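Local coordinates for protein phosphoserine phosphatase RsbX (Bacillus subtilis, PDB 3W42) that dephosphorylates the phosphoserine form of the stressosome protein RsbS and so acts as a negative regulator of sigma-B in the general stress response, at residues 51-63 and 78-92. Sequence-based numbering, arbitrary orientation.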
# COMPACT_ATOMS: atom_id res chain seq x y z
N LEU A 51 11.49 16.48 -2.30
CA LEU A 51 10.67 16.92 -1.18
C LEU A 51 9.46 16.06 -0.96
O LEU A 51 8.98 15.85 0.16
CB LEU A 51 10.22 18.39 -1.27
CG LEU A 51 11.41 19.33 -1.06
CD1 LEU A 51 10.94 20.75 -1.17
CD2 LEU A 51 12.13 19.06 0.24
N ALA A 52 9.01 15.57 -2.05
CA ALA A 52 7.99 14.48 -1.99
C ALA A 52 8.55 13.33 -1.23
O ALA A 52 7.86 12.77 -0.39
CB ALA A 52 7.62 14.07 -3.43
N ASN A 53 9.82 12.97 -1.47
CA ASN A 53 10.46 11.88 -0.76
C ASN A 53 10.54 12.14 0.70
O ASN A 53 10.29 11.24 1.50
CB ASN A 53 11.86 11.66 -1.35
CG ASN A 53 12.54 10.47 -0.83
OD1 ASN A 53 13.06 10.48 0.27
ND2 ASN A 53 12.62 9.44 -1.64
N GLU A 54 10.84 13.34 1.14
CA GLU A 54 10.89 13.62 2.55
C GLU A 54 9.59 13.28 3.23
O GLU A 54 9.59 12.73 4.35
CB GLU A 54 11.19 15.15 2.74
CG GLU A 54 11.19 15.68 4.06
CD GLU A 54 11.11 17.22 4.22
OE1 GLU A 54 10.29 17.92 3.64
OE2 GLU A 54 11.85 17.73 5.07
N SER A 55 8.47 13.61 2.61
CA SER A 55 7.15 13.28 3.18
C SER A 55 6.88 11.80 3.14
O SER A 55 6.50 11.24 4.19
CB SER A 55 6.06 14.08 2.48
OG SER A 55 6.10 15.44 2.84
N SER A 56 7.00 11.12 2.02
CA SER A 56 6.69 9.70 1.99
C SER A 56 7.66 8.88 2.81
O SER A 56 7.28 7.88 3.41
CB SER A 56 6.53 9.23 0.58
OG SER A 56 7.75 9.36 -0.13
N ALA A 57 8.92 9.28 2.84
CA ALA A 57 9.92 8.58 3.63
C ALA A 57 9.64 8.72 5.11
O ALA A 57 9.94 7.78 5.86
CB ALA A 57 11.33 9.11 3.33
N ALA A 58 9.08 9.83 5.57
CA ALA A 58 8.75 9.99 6.98
C ALA A 58 7.70 8.99 7.37
O ALA A 58 7.76 8.41 8.47
CB ALA A 58 8.29 11.43 7.26
N ILE A 59 6.75 8.74 6.49
CA ILE A 59 5.73 7.74 6.64
C ILE A 59 6.32 6.35 6.78
O ILE A 59 6.02 5.58 7.70
CB ILE A 59 4.67 7.89 5.61
CG1 ILE A 59 3.98 9.31 5.87
CG2 ILE A 59 3.70 6.72 5.65
CD1 ILE A 59 2.88 9.65 4.89
N LYS A 60 7.19 5.97 5.82
CA LYS A 60 7.85 4.69 5.90
C LYS A 60 8.58 4.49 7.22
O LYS A 60 8.49 3.40 7.81
CB LYS A 60 8.86 4.61 4.72
CG LYS A 60 9.77 3.43 4.72
CD LYS A 60 10.87 3.65 3.71
CE LYS A 60 11.66 4.88 4.01
NZ LYS A 60 12.82 5.04 3.12
N ASP A 61 9.26 5.49 7.70
CA ASP A 61 9.97 5.40 8.97
C ASP A 61 9.02 5.22 10.18
O ASP A 61 9.30 4.43 11.07
CB ASP A 61 10.80 6.67 9.19
CG ASP A 61 11.77 6.52 10.30
OD1 ASP A 61 12.72 5.70 10.15
OD2 ASP A 61 11.57 7.22 11.28
N LEU A 62 7.94 5.97 10.20
CA LEU A 62 6.98 5.90 11.32
C LEU A 62 6.25 4.56 11.31
O LEU A 62 6.00 4.00 12.40
CB LEU A 62 6.00 7.04 11.24
CG LEU A 62 6.60 8.41 11.64
CD1 LEU A 62 5.71 9.52 11.18
CD2 LEU A 62 6.85 8.48 13.14
N VAL A 63 5.92 4.04 10.15
CA VAL A 63 5.19 2.76 10.11
C VAL A 63 6.13 1.68 10.64
O VAL A 63 5.70 0.81 11.39
CB VAL A 63 4.74 2.49 8.65
CG1 VAL A 63 4.26 1.06 8.51
CG2 VAL A 63 3.63 3.46 8.27
N CYS A 78 1.77 9.83 11.40
CA CYS A 78 2.14 10.25 10.04
C CYS A 78 1.59 11.63 9.72
O CYS A 78 2.33 12.49 9.23
CB CYS A 78 1.64 9.25 9.02
SG CYS A 78 2.49 7.63 9.11
N ASN A 79 0.31 11.87 10.05
CA ASN A 79 -0.25 13.18 9.80
C ASN A 79 0.51 14.30 10.53
O ASN A 79 0.82 15.32 9.96
CB ASN A 79 -1.71 13.17 10.26
CG ASN A 79 -2.46 14.37 9.78
OD1 ASN A 79 -2.33 14.78 8.66
ND2 ASN A 79 -3.19 15.01 10.71
N GLN A 80 0.81 14.05 11.80
CA GLN A 80 1.58 15.09 12.55
C GLN A 80 2.94 15.36 11.96
O GLN A 80 3.39 16.51 11.94
CB GLN A 80 1.72 14.69 14.03
CG GLN A 80 0.34 14.78 14.74
CD GLN A 80 0.43 14.69 16.18
OE1 GLN A 80 1.34 15.24 16.80
NE2 GLN A 80 -0.53 13.97 16.77
N ALA A 81 3.59 14.34 11.38
CA ALA A 81 4.88 14.52 10.73
C ALA A 81 4.79 15.32 9.41
O ALA A 81 5.79 15.78 8.94
CB ALA A 81 5.49 13.17 10.44
N MET A 82 3.59 15.46 8.86
CA MET A 82 3.42 16.20 7.62
C MET A 82 3.34 17.70 7.80
O MET A 82 3.45 18.46 6.84
CB MET A 82 2.20 15.72 6.83
CG MET A 82 2.27 14.27 6.43
SD MET A 82 3.65 13.81 5.35
CE MET A 82 4.81 13.12 6.56
N LYS A 83 3.16 18.16 9.06
CA LYS A 83 3.12 19.61 9.32
C LYS A 83 4.49 20.20 8.86
O LYS A 83 5.50 19.62 9.15
CB LYS A 83 2.86 19.88 10.77
CG LYS A 83 2.36 21.25 11.01
CD LYS A 83 1.93 21.52 12.44
CE LYS A 83 1.90 22.93 12.78
NZ LYS A 83 1.70 23.02 14.27
N ASN A 84 4.49 21.27 8.13
CA ASN A 84 5.77 21.83 7.63
C ASN A 84 6.44 21.01 6.57
O ASN A 84 7.57 21.38 6.19
CB ASN A 84 6.77 22.22 8.72
CG ASN A 84 6.13 23.08 9.78
OD1 ASN A 84 6.21 22.75 11.01
ND2 ASN A 84 5.44 24.16 9.36
N LYS A 85 5.75 20.04 5.99
CA LYS A 85 6.27 19.25 4.87
C LYS A 85 5.26 19.36 3.73
O LYS A 85 4.16 19.92 3.87
CB LYS A 85 6.49 17.78 5.29
CG LYS A 85 7.53 17.50 6.29
CD LYS A 85 7.87 16.02 6.44
CE LYS A 85 8.96 15.71 7.46
NZ LYS A 85 8.59 16.18 8.81
N ARG A 86 5.59 18.75 2.61
CA ARG A 86 4.65 18.75 1.47
C ARG A 86 3.34 18.02 1.81
O ARG A 86 2.32 18.39 1.29
CB ARG A 86 5.24 18.06 0.26
CG ARG A 86 6.41 18.83 -0.44
CD ARG A 86 5.92 19.79 -1.47
NE ARG A 86 6.93 20.38 -2.33
CZ ARG A 86 7.38 21.65 -2.23
NH1 ARG A 86 7.04 22.49 -1.26
NH2 ARG A 86 8.18 22.06 -3.18
N GLY A 87 3.42 16.96 2.60
CA GLY A 87 2.28 16.09 2.78
C GLY A 87 2.41 14.88 1.94
O GLY A 87 3.26 14.76 1.07
N ALA A 88 1.46 13.93 2.12
CA ALA A 88 1.48 12.69 1.36
C ALA A 88 0.11 12.06 1.33
O ALA A 88 -0.66 12.21 2.33
CB ALA A 88 2.47 11.67 1.95
N THR A 89 -0.22 11.32 0.32
CA THR A 89 -1.30 10.37 0.37
C THR A 89 -0.74 9.04 0.89
O THR A 89 0.44 8.73 0.62
CB THR A 89 -2.05 10.27 -0.96
OG1 THR A 89 -1.08 9.78 -1.94
CG2 THR A 89 -2.63 11.58 -1.38
N ALA A 90 -1.51 8.25 1.64
CA ALA A 90 -0.93 7.06 2.24
C ALA A 90 -2.02 6.08 2.65
O ALA A 90 -3.14 6.46 2.96
CB ALA A 90 -0.15 7.43 3.51
N SER A 91 -1.63 4.82 2.69
CA SER A 91 -2.45 3.70 3.10
C SER A 91 -1.65 2.80 3.96
O SER A 91 -0.48 2.49 3.69
CB SER A 91 -2.93 2.93 1.91
OG SER A 91 -3.73 3.81 1.09
N ILE A 92 -2.26 2.32 5.07
CA ILE A 92 -1.61 1.47 6.05
C ILE A 92 -2.50 0.25 6.31
O ILE A 92 -3.69 0.37 6.55
CB ILE A 92 -1.38 2.19 7.37
CG1 ILE A 92 -0.53 3.46 7.12
CG2 ILE A 92 -0.56 1.31 8.35
CD1 ILE A 92 -0.26 4.29 8.42
O HOH W 1 8.08 17.28 2.27
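Ser55 ties helix 51-63 to the loop that leads into strand 88-92. Its OG accepts the N-H of Gly87 at 3.1 Å, a bent bond (N-H...O 139°), and donates to a water 2.8 Å from that OG. The same water takes the N-H of Arg86 and donates to both Leu51 O and Glu54 OE1, so one solvent molecule with four partners bridges the helix and the loop. With chi1 at -72°, OG lies beside its own backbone N, which points it at the backbone of Arg86 and Gly87. Gly87 has a positive phi and sets its O 3.2 Å from Ser55 CB.

Beyond the serine, along the helix, the packing is apolar. Ile59 reaches between helix 71-81 and strand 88-92: CD1 lies 3.6 Å from Ala88 CB and also touches Ala90, while CG2 meets Cys78 SG at 3.8 Å. Met82, bent at chi2 and chi3, brings CE against Ala58 CB and Ile59 CG1. Farther along, Leu62 CD1 rests 3.7 Å from Ala81 CB, and Val63 CG2 meets Ile92 CD1.

Toward the surface, the aliphatic stem of Lys85 crosses Glu54, and its NZ turns back to bond Ala81 O at 2.8 Å, so that the lysine's end spans the type II turn Met82-Lys85.

Strand 88-92 borders the metal site: Thr89 pairs by backbone with Asp44, a manganese ligand together with Asp156 and Asp189. Helices 49-65 and 71-81 thus pack together on a five-stranded antiparallel sheet, with helix 51-63 running at 28° to strand 88-92, as one alpha-beta half of the alpha-beta-beta-alpha sandwich of PPM phosphatases.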